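Local structure of IPT/TIG domain-containing protein BACOVA_02650 (5E7G) at residues A[105-110]-A[121-126]; A[128-133]-A[179-184]; A[135-140]-A[172-177]; A[151-156]-A[165-170]. The protein binds xyloglucan at the cell surface and probably mediates its capture before transport into the periplasm for degradation. All coordinates share one frame; numbering follows the deposited sequence.

Interaction 1: residues A[105-110]-A[121-126]; sequences ITRISA and TVIGGN. With SO4 (sulfate ion), chain E.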
loop_
_atom_site.group_PDB
_atom_site.type_symbol
_atom_site.label_atom_id
_atom_site.label_comp_id
_atom_site.label_asym_id
_atom_site.label_seq_id
_atom_site.Cartn_x
_atom_site.Cartn_y
_atom_site.Cartn_z
ATOM N N ILE A 105 18.370 7.673 5.604
ATOM C CA ILE A 105 17.080 7.672 6.285
ATOM C C ILE A 105 16.127 6.734 5.565
ATOM O O ILE A 105 15.907 6.849 4.359
ATOM C CB ILE A 105 16.455 9.081 6.357
ATOM C CG1 ILE A 105 17.386 10.034 7.113
ATOM C CG2 ILE A 105 15.086 9.025 7.040
ATOM C CD1 ILE A 105 17.006 11.492 6.974
ATOM N N THR A 106 15.567 5.801 6.327
ATOM C CA THR A 106 14.592 4.862 5.805
ATOM C C THR A 106 13.210 5.502 5.778
ATOM O O THR A 106 12.583 5.609 4.725
ATOM C CB THR A 106 14.553 3.584 6.653
ATOM O OG1 THR A 106 15.863 3.011 6.695
ATOM C CG2 THR A 106 13.582 2.578 6.076
ATOM N N ARG A 107 12.755 5.942 6.945
ATOM C CA ARG A 107 11.409 6.464 7.097
ATOM C C ARG A 107 11.290 7.260 8.384
ATOM O O ARG A 107 12.157 7.172 9.248
ATOM C CB ARG A 107 10.394 5.324 7.106
ATOM C CG ARG A 107 10.553 4.387 8.298
ATOM C CD ARG A 107 9.698 3.140 8.151
ATOM N NE ARG A 107 9.984 2.161 9.197
ATOM C CZ ARG A 107 9.420 2.152 10.401
ATOM N NH1 ARG A 107 8.525 3.071 10.739
ATOM N NH2 ARG A 107 9.754 1.218 11.279
ATOM N N ILE A 108 10.211 8.028 8.505
ATOM C CA ILE A 108 9.895 8.739 9.740
ATOM C C ILE A 108 8.764 8.012 10.445
ATOM O O ILE A 108 7.731 7.721 9.845
ATOM C CB ILE A 108 9.489 10.203 9.478
ATOM C CG1 ILE A 108 10.682 10.984 8.926
ATOM C CG2 ILE A 108 8.988 10.869 10.762
ATOM C CD1 ILE A 108 10.318 12.317 8.308
ATOM N N SER A 109 8.978 7.711 11.720
ATOM C CA SER A 109 7.956 7.103 12.558
ATOM C C SER A 109 7.268 8.192 13.359
ATOM O O SER A 109 7.911 8.862 14.163
ATOM C CB SER A 109 8.570 6.068 13.493
ATOM O OG SER A 109 7.568 5.432 14.252
ATOM N N ALA A 110 5.969 8.375 13.136
ATOM C CA ALA A 110 5.236 9.479 13.757
ATOM C C ALA A 110 3.765 9.158 13.984
ATOM O O ALA A 110 3.201 8.266 13.355
ATOM C CB ALA A 110 5.359 10.733 12.896
ATOM N N THR A 121 10.216 10.082 15.325
ATOM C CA THR A 121 11.465 9.334 15.296
ATOM C C THR A 121 11.940 9.110 13.871
ATOM O O THR A 121 11.249 8.496 13.056
ATOM C CB THR A 121 11.317 7.977 16.003
ATOM O OG1 THR A 121 10.802 8.178 17.319
ATOM C CG2 THR A 121 12.660 7.272 16.099
ATOM N N VAL A 122 13.130 9.625 13.577
ATOM C CA VAL A 122 13.772 9.383 12.296
ATOM C C VAL A 122 14.457 8.028 12.363
ATOM O O VAL A 122 15.204 7.752 13.299
ATOM C CB VAL A 122 14.799 10.477 11.947
ATOM C CG1 VAL A 122 15.436 10.204 10.597
ATOM C CG2 VAL A 122 14.138 11.846 11.956
ATOM N N ILE A 123 14.196 7.184 11.371
ATOM C CA ILE A 123 14.745 5.832 11.338
ATOM C C ILE A 123 15.644 5.652 10.126
ATOM O O ILE A 123 15.252 5.952 9.001
ATOM C CB ILE A 123 13.628 4.783 11.318
ATOM C CG1 ILE A 123 12.834 4.865 12.625
ATOM C CG2 ILE A 123 14.205 3.382 11.124
ATOM C CD1 ILE A 123 11.641 3.942 12.695
ATOM N N GLY A 124 16.855 5.165 10.371
ATOM C CA GLY A 124 17.806 4.913 9.304
ATOM C C GLY A 124 19.046 4.223 9.828
ATOM O O GLY A 124 18.951 3.266 10.598
ATOM N N GLY A 125 20.210 4.716 9.414
ATOM C CA GLY A 125 21.473 4.126 9.815
ATOM C C GLY A 125 22.664 5.053 9.641
ATOM O O GLY A 125 22.604 6.050 8.913
ATOM N N ASN A 126 23.757 4.705 10.315
ATOM C CA ASN A 126 24.987 5.483 10.270
ATOM C C ASN A 126 24.755 6.935 10.689
ATOM O O ASN A 126 25.312 7.855 10.091
ATOM C CB ASN A 126 25.608 5.431 8.870
ATOM C CG ASN A 126 25.787 4.010 8.355
ATOM O OD1 ASN A 126 25.857 3.049 9.123
ATOM N ND2 ASN A 126 25.862 3.875 7.039
HETATM S S SO4 E . 6.854 1.962 14.122
HETATM O O1 SO4 E . 7.703 3.037 14.612
HETATM O O2 SO4 E . 5.875 1.577 15.137
HETATM O O3 SO4 E . 6.111 2.418 12.947
HETATM O O4 SO4 E . 7.759 0.853 13.825
#
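The pairing of I105-S109 with T121-G125 is an antiparallel β-hairpin contact at the edge of one sheet of the IPT/TIG domain, interrupted by a classic β bulge. T106 and R107 both face I123, and I123 O accepts two bonds: from T106 N at 2.7 Å, in the carbonyl plane, and from R107 N at 3.2 Å, tilted 21° from it. Before the bulge the chains pass so closely that a side chain on G124 would strike I105 CA, so glycine suits the place. I105 CG2 meets V122 CG1 at 3.8 Å, and both residues pack against L179 of the facing sheet. Replacing I105 with alanine would probably open a gap beside V122 and L179, since the isoleucine's CG2 and CD1 methyls fill that space. On the other face R107, its CG lodged between backbone N and carbonyl carbon (chi1 64°), lays its guanidinium over I123 CD1, with NH2 3.6 Å from that methyl. At the guanidinium edge NH2 donates to O4 of a sulfate probably from the crystallisation liquor. The hairpin thus turns isoleucine and valine to the sandwich core and a cation to an outer surface able to receive an anion.

Interaction 2: residues A[128-133]-A[179-184]; sequences YEVQAV and LVVECY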
loop_
_atom_site.group_PDB
_atom_site.type_symbol
_atom_site.label_atom_id
_atom_site.label_comp_id
_atom_site.label_asym_id
_atom_site.label_seq_id
_atom_site.Cartn_x
_atom_site.Cartn_y
_atom_site.Cartn_z
ATOM N N TYR A 128 26.097 8.742 12.636
ATOM C CA TYR A 128 27.297 9.142 13.351
ATOM C C TYR A 128 27.527 10.633 13.179
ATOM O O TYR A 128 27.291 11.178 12.100
ATOM C CB TYR A 128 28.523 8.376 12.830
ATOM C CG TYR A 128 28.381 6.868 12.827
ATOM C CD1 TYR A 128 28.292 6.158 14.016
ATOM C CD2 TYR A 128 28.363 6.153 11.634
ATOM C CE1 TYR A 128 28.172 4.783 14.022
ATOM C CE2 TYR A 128 28.247 4.768 11.631
ATOM C CZ TYR A 128 28.152 4.094 12.830
ATOM O OH TYR A 128 28.033 2.726 12.844
ATOM N N GLU A 129 27.986 11.290 14.237
ATOM C CA GLU A 129 28.496 12.652 14.114
ATOM C C GLU A 129 27.433 13.623 13.594
ATOM O O GLU A 129 27.728 14.523 12.807
ATOM C CB GLU A 129 29.723 12.658 13.190
ATOM C CG GLU A 129 30.809 11.662 13.619
ATOM C CD GLU A 129 31.868 11.421 12.556
ATOM O OE1 GLU A 129 33.063 11.346 12.912
ATOM O OE2 GLU A 129 31.507 11.287 11.370
ATOM N N VAL A 130 26.193 13.426 14.033
ATOM C CA VAL A 130 25.101 14.332 13.693
ATOM C C VAL A 130 25.438 15.754 14.136
ATOM O O VAL A 130 25.642 16.015 15.320
ATOM C CB VAL A 130 23.772 13.883 14.352
ATOM C CG1 VAL A 130 22.651 14.890 14.088
ATOM C CG2 VAL A 130 23.378 12.504 13.848
ATOM N N GLN A 131 25.501 16.666 13.174
ATOM C CA GLN A 131 25.789 18.068 13.459
ATOM C C GLN A 131 24.499 18.868 13.648
ATOM O O GLN A 131 24.337 19.578 14.643
ATOM C CB GLN A 131 26.630 18.668 12.331
ATOM C CG GLN A 131 28.003 18.023 12.187
ATOM C CD GLN A 131 28.731 18.468 10.937
ATOM O OE1 GLN A 131 28.137 19.060 10.033
ATOM N NE2 GLN A 131 30.028 18.182 10.876
ATOM N N ALA A 132 23.582 18.740 12.692
ATOM C CA ALA A 132 22.317 19.466 12.729
ATOM C C ALA A 132 21.173 18.631 12.158
ATOM O O ALA A 132 21.393 17.668 11.419
ATOM C CB ALA A 132 22.446 20.772 11.963
ATOM N N VAL A 133 19.950 19.003 12.522
ATOM C CA VAL A 133 18.753 18.424 11.924
ATOM C C VAL A 133 17.769 19.540 11.594
ATOM O O VAL A 133 17.475 20.378 12.445
ATOM C CB VAL A 133 18.071 17.405 12.852
ATOM C CG1 VAL A 133 16.944 16.698 12.114
ATOM C CG2 VAL A 133 19.081 16.392 13.370
ATOM N N LEU A 179 12.917 16.418 5.553
ATOM C CA LEU A 179 13.670 16.383 6.795
ATOM C C LEU A 179 15.100 15.999 6.438
ATOM O O LEU A 179 15.320 15.091 5.635
ATOM C CB LEU A 179 13.057 15.396 7.786
ATOM C CG LEU A 179 13.771 15.255 9.132
ATOM C CD1 LEU A 179 12.766 14.916 10.222
ATOM C CD2 LEU A 179 14.861 14.188 9.074
ATOM N N VAL A 180 16.062 16.705 7.020
ATOM C CA VAL A 180 17.472 16.489 6.723
ATOM C C VAL A 180 18.253 16.187 7.996
ATOM O O VAL A 180 18.119 16.891 8.997
ATOM C CB VAL A 180 18.100 17.709 6.030
ATOM C CG1 VAL A 180 19.590 17.480 5.777
ATOM C CG2 VAL A 180 17.385 17.997 4.723
ATOM N N VAL A 181 19.063 15.132 7.941
ATOM C CA VAL A 181 20.008 14.816 8.999
ATOM C C VAL A 181 21.393 15.151 8.479
ATOM O O VAL A 181 21.876 14.541 7.527
ATOM C CB VAL A 181 19.931 13.339 9.430
ATOM C CG1 VAL A 181 21.044 12.996 10.426
ATOM C CG2 VAL A 181 18.570 13.046 10.041
ATOM N N GLU A 182 22.015 16.142 9.108
ATOM C CA GLU A 182 23.306 16.657 8.678
ATOM C C GLU A 182 24.433 16.040 9.504
ATOM O O GLU A 182 24.534 16.288 10.708
ATOM C CB GLU A 182 23.316 18.180 8.800
ATOM C CG GLU A 182 24.292 18.889 7.895
ATOM C CD GLU A 182 23.969 20.364 7.764
ATOM O OE1 GLU A 182 23.751 20.829 6.623
ATOM O OE2 GLU A 182 23.922 21.057 8.802
ATOM N N CYS A 183 25.263 15.227 8.855
ATOM C CA CYS A 183 26.394 14.580 9.519
ATOM C C CYS A 183 27.713 15.099 8.962
ATOM O O CYS A 183 27.737 15.787 7.942
ATOM C CB CYS A 183 26.317 13.060 9.361
ATOM S SG CYS A 183 24.910 12.299 10.195
ATOM N N TYR A 184 28.804 14.770 9.648
ATOM C CA TYR A 184 30.146 15.164 9.225
ATOM C C TYR A 184 30.453 14.646 7.824
ATOM O O TYR A 184 30.927 15.394 6.968
ATOM C CB TYR A 184 31.183 14.640 10.224
ATOM C CG TYR A 184 32.610 15.075 9.961
ATOM C CD1 TYR A 184 33.374 14.466 8.972
ATOM C CD2 TYR A 184 33.202 16.073 10.725
ATOM C CE1 TYR A 184 34.680 14.853 8.734
ATOM C CE2 TYR A 184 34.510 16.464 10.499
ATOM C CZ TYR A 184 35.244 15.851 9.499
ATOM O OH TYR A 184 36.545 16.235 9.266
#
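Residues 130-133 and 179-183 run antiparallel, their axes approaching to 4.5 Å at 153°, and Q131 and A132 both face E182 in a classic β bulge. E182 O takes Q131 N at 2.7 Å and A132 N at 3.3 Å, while E182 N returns a bond to A132 O at 2.8 Å. On the inward face V130 CG2 rests 4.0 Å from C183 SG and also touches V181 CG1; apolar side chains suit this inward face. The cysteine sulfur lies beside its own backbone N (chi1 -66°), a torsion that brings it against V130. These are the two central strands of one four-stranded sheet of the immunoglobulin-like IPT/TIG sandwich, and their inward side looks across to the other sheet. The outward face is more polar. The small A132 lets the extended E182 side chain pass, with A132 CB 3.5 Å from E182 OE2, and that carboxylate forms a salt bridge with R146. At the far end Q131 NE2 lies 3.4 Å from Y184 CA, the amide turned 76° from the ring plane. E129 OE2 touches Y184 CB at 3.6 Å, from roughly the opposite side of CB. The Y184 ring itself stacks on H97.

Interaction 3: residues A[135-140]-A[172-177]; sequences LSTEQP and NLLEEG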
loop_
_atom_site.group_PDB
_atom_site.type_symbol
_atom_site.label_atom_id
_atom_site.label_comp_id
_atom_site.label_asym_id
_atom_site.label_seq_id
_atom_site.Cartn_x
_atom_site.Cartn_y
_atom_site.Cartn_z
ATOM N N LEU A 135 14.211 20.908 8.899
ATOM C CA LEU A 135 13.160 20.741 7.908
ATOM C C LEU A 135 13.326 21.809 6.841
ATOM O O LEU A 135 13.753 22.922 7.145
ATOM C CB LEU A 135 11.779 20.852 8.552
ATOM C CG LEU A 135 11.501 19.912 9.720
ATOM C CD1 LEU A 135 10.191 20.285 10.390
ATOM C CD2 LEU A 135 11.472 18.472 9.229
ATOM N N SER A 136 12.995 21.480 5.598
ATOM C CA SER A 136 13.113 22.440 4.506
ATOM C C SER A 136 12.103 22.158 3.400
ATOM O O SER A 136 11.739 21.011 3.147
ATOM C CB SER A 136 14.529 22.421 3.932
ATOM O OG SER A 136 14.683 23.401 2.917
ATOM N N THR A 137 11.667 23.224 2.737
ATOM C CA THR A 137 10.686 23.122 1.662
ATOM C C THR A 137 11.304 22.517 0.409
ATOM O O THR A 137 10.598 21.987 -0.452
ATOM C CB THR A 137 10.100 24.498 1.311
ATOM O OG1 THR A 137 11.141 25.347 0.810
ATOM C CG2 THR A 137 9.467 25.139 2.538
ATOM N N GLU A 138 12.627 22.605 0.315
ATOM C CA GLU A 138 13.365 22.078 -0.825
ATOM C C GLU A 138 14.622 21.346 -0.350
ATOM O O GLU A 138 15.024 21.472 0.809
ATOM C CB GLU A 138 13.719 23.209 -1.791
ATOM C CG GLU A 138 14.351 24.425 -1.125
ATOM C CD GLU A 138 14.330 25.660 -2.013
ATOM O OE1 GLU A 138 13.258 25.965 -2.583
ATOM O OE2 GLU A 138 15.385 26.324 -2.140
ATOM N N GLN A 139 15.229 20.577 -1.248
ATOM C CA GLN A 139 16.320 19.683 -0.876
ATOM C C GLN A 139 17.671 20.388 -0.854
ATOM O O GLN A 139 17.883 21.356 -1.584
ATOM C CB GLN A 139 16.383 18.501 -1.841
ATOM C CG GLN A 139 15.175 17.585 -1.770
ATOM C CD GLN A 139 15.138 16.584 -2.911
ATOM O OE1 GLN A 139 14.645 16.886 -4.000
ATOM N NE2 GLN A 139 15.665 15.389 -2.670
ATOM N N PRO A 140 18.598 19.897 -0.015
ATOM C CA PRO A 140 19.950 20.456 -0.024
ATOM C C PRO A 140 20.674 20.061 -1.302
ATOM O O PRO A 140 20.282 19.083 -1.937
ATOM C CB PRO A 140 20.604 19.831 1.214
ATOM C CG PRO A 140 19.864 18.563 1.433
ATOM C CD PRO A 140 18.456 18.802 0.961
ATOM N N ASN A 172 5.571 26.392 14.180
ATOM C CA ASN A 172 5.369 26.861 12.814
ATOM C C ASN A 172 5.798 25.791 11.805
ATOM O O ASN A 172 6.531 26.075 10.852
ATOM C CB ASN A 172 6.148 28.164 12.591
ATOM C CG ASN A 172 5.641 28.958 11.403
ATOM O OD1 ASN A 172 4.435 29.145 11.233
ATOM N ND2 ASN A 172 6.565 29.429 10.569
ATOM N N LEU A 173 5.333 24.566 12.030
ATOM C CA LEU A 173 5.770 23.395 11.263
ATOM C C LEU A 173 5.593 23.530 9.760
ATOM O O LEU A 173 4.566 24.016 9.288
ATOM C CB LEU A 173 5.006 22.154 11.723
ATOM C CG LEU A 173 5.773 21.130 12.557
ATOM C CD1 LEU A 173 4.840 20.003 12.956
ATOM C CD2 LEU A 173 6.980 20.576 11.805
ATOM N N LEU A 174 6.599 23.084 9.007
ATOM C CA LEU A 174 6.440 22.914 7.569
ATOM C C LEU A 174 5.320 21.931 7.311
ATOM O O LEU A 174 5.257 20.879 7.947
ATOM C CB LEU A 174 7.729 22.403 6.917
ATOM C CG LEU A 174 8.741 23.443 6.433
ATOM C CD1 LEU A 174 9.934 22.754 5.781
ATOM C CD2 LEU A 174 8.101 24.426 5.457
ATOM N N GLU A 175 4.436 22.271 6.379
ATOM C CA GLU A 175 3.349 21.374 6.016
ATOM C C GLU A 175 3.903 20.247 5.146
ATOM O O GLU A 175 3.616 19.071 5.373
ATOM C CB GLU A 175 2.236 22.124 5.280
ATOM C CG GLU A 175 0.890 21.403 5.303
ATOM C CD GLU A 175 -0.059 21.876 4.208
ATOM O OE1 GLU A 175 0.082 23.031 3.751
ATOM O OE2 GLU A 175 -0.942 21.088 3.802
ATOM N N GLU A 176 4.705 20.621 4.156
ATOM C CA GLU A 176 5.314 19.657 3.254
ATOM C C GLU A 176 6.732 20.073 2.886
ATOM O O GLU A 176 7.049 21.261 2.816
ATOM C CB GLU A 176 4.480 19.496 1.982
ATOM C CG GLU A 176 3.098 18.910 2.213
ATOM C CD GLU A 176 2.405 18.503 0.918
ATOM O OE1 GLU A 176 3.045 18.548 -0.158
ATOM O OE2 GLU A 176 1.211 18.138 0.980
ATOM N N GLY A 177 7.579 19.079 2.653
ATOM C CA GLY A 177 8.953 19.327 2.275
ATOM C C GLY A 177 9.835 18.151 2.623
ATOM O O GLY A 177 9.522 17.004 2.293
#
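Two successive peptide groups, L135-S136 and S136-T137, are the flat surfaces here, and a single methyl of L174 covers one face of each. L174 CD1 stands almost straight above S136 N at 3.3 Å and equally above S136 C at 3.3 Å, filling the angle where the two peptide planes meet. At the carbonyl end of the second peptide G177 approaches, its CA 3.4 Å from S136 O in a CA-H...O contact. No hydrogen bond crosses between 135-140 and 172-177, so shape and apolar surface carry the contact. The other branch of L174 extends the packing outward: CD2 lies 3.3 Å from T137 CG2, the two side chains crossing at about a right angle. The T137 methyl is available because OG1 takes the position between backbone N and carbonyl carbon (chi1 63°), leaving CG2 to face the leucine. Further inward L135 CD1 meets L173 CD2 at 3.5 Å, and both leucines also pack on F192, so this end of the contact faces the apolar core. Glycine suits position 177 twice over: its backbone angles would jam a CB against the preceding carbonyl oxygen, and that CB would also clash with S136 O. In this protein L173 and L174 thus pack the connection from strand 164-168 to strand 178-183 onto the end of strand 130-136, a crossover between sheets that belongs to the immunoglobulin-like β-sandwich.

Interaction 4: residues A[151-156]-A[165-170]; sequences QEITNY and ITLTAP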
loop_
_atom_site.group_PDB
_atom_site.type_symbol
_atom_site.label_atom_id
_atom_site.label_comp_id
_atom_site.label_asym_id
_atom_site.label_seq_id
_atom_site.Cartn_x
_atom_site.Cartn_y
_atom_site.Cartn_z
ATOM N N GLN A 151 14.200 25.056 8.892
ATOM C CA GLN A 151 13.536 25.071 10.186
ATOM C C GLN A 151 14.325 24.190 11.153
ATOM O O GLN A 151 14.080 22.989 11.259
ATOM C CB GLN A 151 12.097 24.577 10.027
ATOM C CG GLN A 151 11.089 25.190 10.962
ATOM C CD GLN A 151 9.669 24.865 10.540
ATOM O OE1 GLN A 151 8.947 24.165 11.248
ATOM N NE2 GLN A 151 9.265 25.364 9.371
ATOM N N GLU A 152 15.291 24.791 11.839
ATOM C CA GLU A 152 16.205 24.041 12.692
ATOM C C GLU A 152 15.460 23.246 13.757
ATOM O O GLU A 152 14.559 23.766 14.415
ATOM C CB GLU A 152 17.203 24.983 13.366
ATOM C CG GLU A 152 18.540 24.339 13.694
ATOM C CD GLU A 152 19.434 24.163 12.471
ATOM O OE1 GLU A 152 19.106 24.709 11.396
ATOM O OE2 GLU A 152 20.470 23.475 12.587
ATOM N N ILE A 153 15.838 21.980 13.909
ATOM C CA ILE A 153 15.340 21.144 14.994
ATOM C C ILE A 153 16.412 21.118 16.075
ATOM O O ILE A 153 17.460 20.496 15.905
ATOM C CB ILE A 153 14.998 19.717 14.510
ATOM C CG1 ILE A 153 13.893 19.781 13.450
ATOM C CG2 ILE A 153 14.554 18.837 15.681
ATOM C CD1 ILE A 153 13.608 18.466 12.749
ATOM N N THR A 154 16.141 21.811 17.178
ATOM C CA THR A 154 17.128 22.034 18.234
ATOM C C THR A 154 17.190 20.878 19.226
ATOM O O THR A 154 18.259 20.547 19.743
ATOM C CB THR A 154 16.819 23.320 19.033
ATOM O OG1 THR A 154 15.713 23.081 19.915
ATOM C CG2 THR A 154 16.493 24.480 18.099
ATOM N N ASN A 155 16.032 20.291 19.508
ATOM C CA ASN A 155 15.938 19.175 20.437
ATOM C C ASN A 155 15.873 17.829 19.710
ATOM O O ASN A 155 14.833 17.454 19.168
ATOM C CB ASN A 155 14.713 19.346 21.338
ATOM C CG ASN A 155 14.647 18.297 22.428
ATOM O OD1 ASN A 155 15.648 17.652 22.742
ATOM N ND2 ASN A 155 13.467 18.119 23.011
ATOM N N TYR A 156 16.993 17.111 19.692
ATOM C CA TYR A 156 17.023 15.760 19.150
ATOM C C TYR A 156 18.032 14.921 19.921
ATOM O O TYR A 156 18.984 15.458 20.481
ATOM C CB TYR A 156 17.367 15.778 17.658
ATOM C CG TYR A 156 18.738 16.343 17.340
ATOM C CD1 TYR A 156 19.883 15.570 17.491
ATOM C CD2 TYR A 156 18.886 17.646 16.879
ATOM C CE1 TYR A 156 21.134 16.079 17.203
ATOM C CE2 TYR A 156 20.139 18.162 16.585
ATOM C CZ TYR A 156 21.258 17.374 16.749
ATOM O OH TYR A 156 22.505 17.878 16.460
ATOM N N ILE A 165 16.981 8.710 15.432
ATOM C CA ILE A 165 17.011 10.037 16.029
ATOM C C ILE A 165 15.618 10.417 16.518
ATOM O O ILE A 165 14.723 10.685 15.717
ATOM C CB ILE A 165 17.506 11.116 15.039
ATOM C CG1 ILE A 165 18.864 10.727 14.451
ATOM C CG2 ILE A 165 17.597 12.481 15.745
ATOM C CD1 ILE A 165 19.394 11.705 13.395
ATOM N N THR A 166 15.435 10.436 17.833
ATOM C CA THR A 166 14.193 10.922 18.418
ATOM C C THR A 166 14.286 12.428 18.602
ATOM O O THR A 166 15.265 12.929 19.155
ATOM C CB THR A 166 13.899 10.253 19.755
ATOM O OG1 THR A 166 13.781 8.840 19.555
ATOM C CG2 THR A 166 12.606 10.779 20.345
ATOM N N LEU A 167 13.267 13.143 18.133
ATOM C CA LEU A 167 13.283 14.600 18.153
ATOM C C LEU A 167 11.891 15.183 18.427
ATOM O O LEU A 167 10.881 14.478 18.353
ATOM C CB LEU A 167 13.843 15.131 16.827
ATOM C CG LEU A 167 13.063 14.817 15.550
ATOM C CD1 LEU A 167 11.986 15.865 15.292
ATOM C CD2 LEU A 167 14.004 14.721 14.353
ATOM N N THR A 168 11.851 16.472 18.763
ATOM C CA THR A 168 10.591 17.172 18.990
ATOM C C THR A 168 10.364 18.169 17.857
ATOM O O THR A 168 11.309 18.783 17.354
ATOM C CB THR A 168 10.571 17.901 20.360
ATOM O OG1 THR A 168 11.445 19.035 20.323
ATOM C CG2 THR A 168 11.000 16.951 21.477
ATOM N N ALA A 169 9.104 18.307 17.453
ATOM C CA ALA A 169 8.746 19.117 16.297
ATOM C C ALA A 169 8.795 20.611 16.615
ATOM O O ALA A 169 8.298 21.040 17.657
ATOM C CB ALA A 169 7.361 18.738 15.809
ATOM N N PRO A 170 9.369 21.414 15.705
ATOM C CA PRO A 170 9.454 22.862 15.928
ATOM C C PRO A 170 8.099 23.565 15.846
ATOM O O PRO A 170 7.116 22.958 15.422
ATOM C CB PRO A 170 10.376 23.337 14.800
ATOM C CG PRO A 170 10.202 22.337 13.722
ATOM C CD PRO A 170 9.952 21.023 14.409
#
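I153 and Y156 supply most of the apolar contact with L167. I153 CD1 lies 4.0 Å from L167 CD1, the two side chains crossing at about a right angle, and Y156 CB sits 3.7 Å from L167 CB. The tyrosine CG stands between backbone N and carbonyl carbon (chi1 62°), which sends the ring away from strand 165-168. One hydrogen bond joins the backbones, T168 N to N155 O at 3.2 Å, nearly straight at 162°. Beside it N155 ND2 lies 3.1 Å from T168 CG2, these side chains running obliquely across each other. Q151 OE1 rests 3.3 Å from P170 CG, its side chain roughly perpendicular to the compact P170 ring, in the loop just after strand 164-168. The same OE1 receives a weak bond from L174 N; with alanine at Q151 that N-H would probably lose its side-chain partner and the proline ring part of its cover. Farther out, strand 130-136 positions the first segment: V133 O binds I153 N, and L135 O binds Q151 N. Between Q151 and Y156 the chain passes from the sheet of strand 130-136 to that of strand 164-168, an edge switch that belongs to the immunoglobulin-like fold of IPT/TIG domains.

Overall arrangement
From the N terminus, interaction 1 comes first and closes a short hairpin loop between strands 104-109 and 119-125; it is complete before the others begin. Interaction 2 then spans the longest excursion, from strand 130-136 to strand 178-183. Interaction 3 falls within that excursion, and interaction 4 within interaction 3, so the three enclose one another without crossing. Interactions 1 and 4 meet in one sheet, where V122 N pairs with I165 O, whereas interactions 2 and 3 share strand 130-136 in the other. Packing of I105 on V181 joins the two sheets across the core, and residues 151-156 pass from one sheet to the other along the edge.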